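Local coordinates for methyl-accepting chemotaxis sensory transducer (PDB 4K08), which probably senses a small-molecule signal in the periplasm through its PAS-like Cache domain and passes it on to control chemotaxis, at residues A[90-93]-A[94-98]; A[25-28]-A[29-33]. All coordinates share one frame; numbering follows the deposited sequence. Where two conformers were deposited one is given.

Interaction 1. Residues A[90-93]-A[94-98]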
ATOM      1  N   LYS A  90       2.088  -4.136  17.063  1.00 37.19           N
ATOM      2  CA  LYS A  90       0.944  -4.139  16.168  1.00 38.41           C
ATOM      3  C   LYS A  90       1.183  -4.980  14.848  1.00 36.98           C
ATOM      4  O   LYS A  90       2.176  -4.795  14.137  1.00 33.75           O
ATOM      5  CB  LYS A  90       0.557  -2.707  15.855  1.00 37.27           C
ATOM      6  CG  LYS A  90      -0.688  -2.550  14.963  1.00 41.01           C
ATOM      7  CD  LYS A  90      -1.318  -1.148  15.271  1.00 46.72           C
ATOM      8  CE  LYS A  90      -2.603  -0.955  14.507  1.00 50.58           C
ATOM      9  NZ  LYS A  90      -3.220   0.414  14.499  1.00 46.40           N
ATOM     10  N   LEU A  91       0.270  -5.918  14.589  1.00 36.50           N
ATOM     11  CA  LEU A  91       0.348  -6.817  13.435  1.00 36.86           C
ATOM     12  C   LEU A  91      -0.202  -5.991  12.278  1.00 34.36           C
ATOM     13  O   LEU A  91      -1.283  -6.238  11.807  1.00 35.46           O
ATOM     14  CB  LEU A  91      -0.497  -8.081  13.701  1.00 38.57           C
ATOM     15  CG  LEU A  91       0.118  -9.095  14.676  1.00 40.18           C
ATOM     16  CD1 LEU A  91      -0.935 -10.140  15.314  1.00 44.87           C
ATOM     17  CD2 LEU A  91       1.262  -9.834  13.936  1.00 40.26           C
ATOM     18  N   LEU A  92       0.524  -4.946  11.870  1.00 32.80           N
ATOM     19  CA  LEU A  92      -0.049  -3.912  11.001  1.00 32.83           C
ATOM     20  C   LEU A  92      -0.533  -4.450   9.614  1.00 31.55           C
ATOM     21  O   LEU A  92      -1.561  -3.993   9.114  1.00 31.40           O
ATOM     22  CB  LEU A  92       0.935  -2.742  10.827  1.00 34.10           C
ATOM     23  CG  LEU A  92       2.292  -3.081  10.219  1.00 30.68           C
ATOM     24  CD1 LEU A  92       2.426  -2.465   8.833  1.00 28.66           C
ATOM     25  CD2 LEU A  92       3.449  -2.606  11.140  1.00 28.98           C
ATOM     26  N   PHE A  93       0.184  -5.405   9.019  1.00 31.74           N
ATOM     27  CA  PHE A  93      -0.238  -5.963   7.698  1.00 33.02           C
ATOM     28  C   PHE A  93      -1.492  -6.822   7.870  1.00 36.61           C
ATOM     29  O   PHE A  93      -2.431  -6.715   7.075  1.00 34.82           O
ATOM     30  CB  PHE A  93       0.896  -6.746   7.018  1.00 35.06           C
ATOM     31  CG  PHE A  93       2.041  -5.871   6.597  1.00 30.94           C
ATOM     32  CD1 PHE A  93       1.917  -5.036   5.481  1.00 29.82           C
ATOM     33  CD2 PHE A  93       3.223  -5.839   7.336  1.00 29.79           C
ATOM     34  CE1 PHE A  93       2.973  -4.176   5.094  1.00 27.92           C
ATOM     35  CE2 PHE A  93       4.298  -4.991   6.962  1.00 29.50           C
ATOM     36  CZ  PHE A  93       4.161  -4.156   5.814  1.00 27.19           C
ATOM     37  N   GLN A  94      -1.545  -7.597   8.967  1.00 33.28           N
ATOM     38  CA  GLN A  94      -2.784  -8.303   9.284  1.00 36.52           C
ATOM     39  C   GLN A  94      -3.911  -7.260   9.399  1.00 36.23           C
ATOM     40  O   GLN A  94      -5.004  -7.492   8.882  1.00 35.71           O
ATOM     41  CB  GLN A  94      -2.651  -9.220  10.542  1.00 35.19           C
ATOM     42  CG  GLN A  94      -2.524 -10.738  10.121  1.00 49.11           C
ATOM     43  CD  GLN A  94      -1.639 -11.545  11.098  1.00 56.58           C
ATOM     44  OE1 GLN A  94      -0.385 -11.622  10.927  1.00 55.68           O
ATOM     45  NE2 GLN A  94      -2.274 -12.097  12.160  1.00 57.83           N
ATOM     46  N   GLU A  95      -3.634  -6.108  10.015  0.53 36.94           N
ATOM     47  CA  GLU A  95      -4.688  -5.107  10.175  0.53 38.39           C
ATOM     48  C   GLU A  95      -5.105  -4.479   8.831  0.53 40.90           C
ATOM     49  O   GLU A  95      -6.272  -4.151   8.636  0.53 42.26           O
ATOM     50  CB  GLU A  95      -4.297  -4.049  11.214  0.53 38.78           C
ATOM     51  CG  GLU A  95      -4.330  -4.570  12.658  0.53 42.72           C
ATOM     52  CD  GLU A  95      -5.713  -5.084  13.077  0.53 43.92           C
ATOM     53  OE1 GLU A  95      -6.656  -4.260  13.097  0.53 43.76           O
ATOM     54  OE2 GLU A  95      -5.862  -6.306  13.358  0.53 42.91           O
ATOM     55  N   PHE A  96      -4.169  -4.325   7.897  1.00 38.28           N
ATOM     56  CA  PHE A  96      -4.538  -3.886   6.538  1.00 37.96           C
ATOM     57  C   PHE A  96      -5.518  -4.877   5.895  1.00 34.41           C
ATOM     58  O   PHE A  96      -6.500  -4.488   5.276  1.00 34.95           O
ATOM     59  CB  PHE A  96      -3.320  -3.812   5.609  1.00 38.13           C
ATOM     60  CG  PHE A  96      -2.269  -2.818   6.033  1.00 34.79           C
ATOM     61  CD1 PHE A  96      -2.566  -1.784   6.906  1.00 32.47           C
ATOM     62  CD2 PHE A  96      -0.979  -2.896   5.500  1.00 35.07           C
ATOM     63  CE1 PHE A  96      -1.579  -0.872   7.278  1.00 31.76           C
ATOM     64  CE2 PHE A  96       0.014  -1.989   5.879  1.00 29.85           C
ATOM     65  CZ  PHE A  96      -0.293  -0.972   6.755  1.00 28.00           C
ATOM     66  N   VAL A  97      -5.183  -6.157   5.993  1.00 34.33           N
ATOM     67  CA  VAL A  97      -5.970  -7.196   5.325  1.00 35.38           C
ATOM     68  C   VAL A  97      -7.365  -7.253   5.952  1.00 40.02           C
ATOM     69  O   VAL A  97      -8.355  -7.345   5.220  1.00 38.69           O
ATOM     70  CB  VAL A  97      -5.253  -8.593   5.340  1.00 37.87           C
ATOM     71  CG1 VAL A  97      -6.258  -9.799   5.002  1.00 36.83           C
ATOM     72  CG2 VAL A  97      -4.052  -8.549   4.426  1.00 34.14           C
ATOM     73  N   ARG A  98      -7.447  -7.156   7.287  1.00 48.47           N
ATOM     74  CA  ARG A  98      -8.753  -7.139   7.975  1.00 54.15           C
ATOM     75  C   ARG A  98      -9.579  -5.928   7.570  1.00 50.58           C
ATOM     76  O   ARG A  98     -10.766  -6.030   7.340  1.00 46.48           O
ATOM     77  CB  ARG A  98      -8.600  -7.141   9.502  1.00 57.32           C
ATOM     78  CG  ARG A  98      -8.164  -8.470  10.104  1.00 58.88           C
ATOM     79  CD  ARG A  98      -8.424  -8.483  11.632  1.00 62.10           C
ATOM     80  NE  ARG A  98      -7.181  -8.520  12.398  1.00 61.96           N
ATOM     81  CZ  ARG A  98      -6.321  -9.548  12.365  1.00 55.84           C
ATOM     82  NH1 ARG A  98      -5.177  -9.500  13.092  1.00 52.85           N
ATOM     83  NH2 ARG A  98      -6.594 -10.625  11.580  1.00 50.78           N
TER
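F93 and F96 both carry CG anti to their carbonyl carbon, beside the backbone N (chi1 -67° and -62°), which sends both side chains out the same way, next to each other, from the first turn of helix 92-103. There they form an offset edge-to-face, or T-shaped, pair: the edge of F96 is turned toward the face of F93, with ring centroids 5.4 Å apart and planes at 85°. F93 CD1 touches both CD2 and CE2 of F96, each at 3.6 Å. L92 joins them through its CD1 methyl, which sits over the centre of the F93 ring and also reaches CZ of F96 at 3.7 Å. The turn is built by successive i to i+4 bonds, E95 N to L91 O, F96 N to L92 O and V97 N to F93 O, with L91 at the N-cap position and at the centre of an inverse gamma turn. L92 O has a double role: it accepts the F96 amide at 2.9 Å and lies over one face of the F96 ring, 3.2 Å above its plane and offset toward the rim. This apolar side of the helix is pressed against the sheet, where F96 meets the rings of W59 and Y110, while F93 packs edge-to-face with Y84. With a serine in place of F96, the F93 face would probably lose its perpendicular partner, W59 and Y110 the ring they meet, and a gap would be left beside L92 CD1. Two polar ends reach past the turn: K90 NZ makes a salt bridge to D109 on strand 105-113, and the amide of Q94 runs alongside L91. Q94 OE1, hydrogen-bonded to the G83 amide, lies 3.9 Å from L91 CD2.

Interaction 2. Residues A[25-28]-A[29-33]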
ATOM      1  N   GLN A  25      -5.084  -1.420 -15.401  1.00 50.13           N
ATOM      2  CA  GLN A  25      -4.316  -2.563 -15.908  1.00 49.39           C
ATOM      3  C   GLN A  25      -5.147  -3.860 -15.859  1.00 48.61           C
ATOM      4  O   GLN A  25      -5.148  -4.638 -16.823  1.00 47.56           O
ATOM      5  CB  GLN A  25      -2.984  -2.726 -15.147  1.00 44.52           C
ATOM      6  CG  GLN A  25      -1.992  -1.608 -15.409  1.00 42.80           C
ATOM      7  CD  GLN A  25      -1.746  -1.406 -16.915  1.00 52.28           C
ATOM      8  OE1 GLN A  25      -1.546  -2.367 -17.672  1.00 52.90           O
ATOM      9  NE2 GLN A  25      -1.788  -0.155 -17.353  1.00 56.55           N
ATOM     10  N   GLY A  26      -5.863  -4.070 -14.753  1.00 41.51           N
ATOM     11  CA  GLY A  26      -6.724  -5.241 -14.591  1.00 44.10           C
ATOM     12  C   GLY A  26      -7.786  -5.344 -15.682  1.00 49.03           C
ATOM     13  O   GLY A  26      -8.079  -6.445 -16.173  1.00 50.22           O
ATOM     14  N   ALA A  27      -8.380  -4.203 -16.032  1.00 51.16           N
ATOM     15  CA  ALA A  27      -9.379  -4.112 -17.089  1.00 55.21           C
ATOM     16  C   ALA A  27      -8.799  -4.560 -18.435  1.00 57.37           C
ATOM     17  O   ALA A  27      -9.458  -5.261 -19.207  1.00 60.37           O
ATOM     18  CB  ALA A  27      -9.896  -2.686 -17.190  1.00 54.90           C
ATOM     19  N   ARG A  28      -7.567  -4.159 -18.723  1.00 56.48           N
ATOM     20  CA  ARG A  28      -6.926  -4.559 -19.963  1.00 59.17           C
ATOM     21  C   ARG A  28      -6.713  -6.077 -19.984  1.00 59.52           C
ATOM     22  O   ARG A  28      -6.945  -6.749 -21.012  1.00 61.79           O
ATOM     23  CB  ARG A  28      -5.612  -3.798 -20.147  1.00 60.75           C
ATOM     24  CG  ARG A  28      -5.801  -2.286 -20.338  1.00 61.94           C
ATOM     25  CD  ARG A  28      -4.456  -1.602 -20.430  1.00 65.08           C
ATOM     26  NE  ARG A  28      -3.667  -2.125 -21.538  1.00 70.08           N
ATOM     27  CZ  ARG A  28      -2.357  -2.349 -21.508  1.00 70.07           C
ATOM     28  NH1 ARG A  28      -1.646  -2.098 -20.407  1.00 70.51           N
ATOM     29  NH2 ARG A  28      -1.751  -2.830 -22.591  1.00 69.50           N
ATOM     30  N   ALA A  29      -6.303  -6.645 -18.850  1.00 52.95           N
ATOM     31  CA  ALA A  29      -6.228  -8.112 -18.772  1.00 53.97           C
ATOM     32  C   ALA A  29      -7.616  -8.754 -18.980  1.00 56.65           C
ATOM     33  O   ALA A  29      -7.733  -9.781 -19.685  1.00 59.64           O
ATOM     34  CB  ALA A  29      -5.598  -8.563 -17.462  1.00 52.07           C
ATOM     35  N   ALA A  30      -8.656  -8.148 -18.399  1.00 56.43           N
ATOM     36  CA  ALA A  30     -10.030  -8.684 -18.482  1.00 62.05           C
ATOM     37  C   ALA A  30     -10.517  -8.744 -19.929  1.00 68.96           C
ATOM     38  O   ALA A  30     -11.141  -9.725 -20.345  1.00 72.56           O
ATOM     39  CB  ALA A  30     -11.004  -7.853 -17.633  1.00 61.17           C
ATOM     40  N   ARG A  31     -10.217  -7.693 -20.691  1.00 67.23           N
ATOM     41  CA  ARG A  31     -10.567  -7.629 -22.103  1.00 69.58           C
ATOM     42  C   ARG A  31      -9.632  -8.473 -22.974  1.00 73.05           C
ATOM     43  O   ARG A  31      -9.811  -8.548 -24.187  1.00 75.15           O
ATOM     44  CB  ARG A  31     -10.523  -6.185 -22.597  1.00 70.12           C
ATOM     45  CG  ARG A  31     -11.601  -5.291 -22.032  1.00 71.61           C
ATOM     46  CD  ARG A  31     -11.671  -4.000 -22.822  1.00 77.42           C
ATOM     47  NE  ARG A  31     -10.410  -3.276 -22.808  1.00 79.20           N
ATOM     48  CZ  ARG A  31     -10.040  -2.463 -21.817  1.00 81.02           C
ATOM     49  NH1 ARG A  31     -10.848  -2.287 -20.770  1.00 81.60           N
ATOM     50  NH2 ARG A  31      -8.872  -1.829 -21.869  1.00 77.85           N
ATOM     51  N   GLY A  32      -8.621  -9.089 -22.370  1.00 67.88           N
ATOM     52  CA  GLY A  32      -7.774 -10.030 -23.086  1.00 66.80           C
ATOM     53  C   GLY A  32      -6.673  -9.418 -23.945  1.00 68.50           C
ATOM     54  O   GLY A  32      -6.092 -10.119 -24.781  1.00 68.52           O
ATOM     55  N   GLU A  33      -6.380  -8.131 -23.752  1.00 74.79           N
ATOM     56  CA  GLU A  33      -5.281  -7.469 -24.465  1.00 75.22           C
ATOM     57  C   GLU A  33      -3.906  -7.935 -23.969  1.00 73.91           C
ATOM     58  O   GLU A  33      -3.035  -8.275 -24.772  1.00 72.30           O
ATOM     59  CB  GLU A  33      -5.374  -5.951 -24.309  1.00 75.95           C
ATOM     60  CG  GLU A  33      -6.745  -5.388 -24.605  1.00 81.47           C
ATOM     61  CD  GLU A  33      -6.872  -3.946 -24.183  1.00 85.32           C
ATOM     62  OE1 GLU A  33      -5.813  -3.283 -24.039  1.00 84.43           O
ATOM     63  OE2 GLU A  33      -8.028  -3.492 -23.981  1.00 88.40           O
TER
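A surface salt-bridge network of R28, R31 and E33 lies over the Schellman motif that ends the long helix 5-30. G32, with phi at 81°, turns the chain out of the helix, and two backbone bonds reach back into the last turn: E33 N to R28 O, 3.1 Å, and G32 N to A29 O, 2.9 Å. The turn brings E33 back beside both arginines. R31 holds it side-on, NE and NH2 both donating to the single atom OE2 (2.7 and 2.8 Å) nearly in the guanidinium plane. The bend of the R31 chain at chi3 (-59°) folds this group back over the helix end, where A27 O lies over one of its faces and NH2 comes within 3.5 Å of R28 CG. The other carboxylate oxygen, E33 OE1, meets NE of R28 at 3.5 Å, a weak bond at the edge of that guanidinium, with the two flat groups turned 56° apart. R28 also reaches back along the helix, NH1 making a weak hydrogen bond to Q25 OE1. E33 thus stands between two positive groups, which would probably stabilise its negative charge. A bound zinc ion lies about 5 Å from the R28 side chain. A29 packs on A39 and Q25 on A42, so that the end of helix 5-30 rests against helix 36-49, the next in the chain.

How the interactions relate
The two contacts mark opposite kinds of helix end in one Cache domain: interaction 1 starts helix 92-103, and interaction 2 finishes helix 5-30. Their centres are about 29 Å apart and their nearest atoms about 19 Å, so they do not touch. The centre of interaction 1 is about 12 Å from the centre of the chain, with its rings packed on the sheet; that of interaction 2 is farther out, at about 22 Å, and carries a salt-bridge network at the surface. Each has a small bound species nearby: an acetate about 4 Å from the F93 side chain, probably from the crystallisation liquor but perhaps marking a pocket, and the zinc ion near R28.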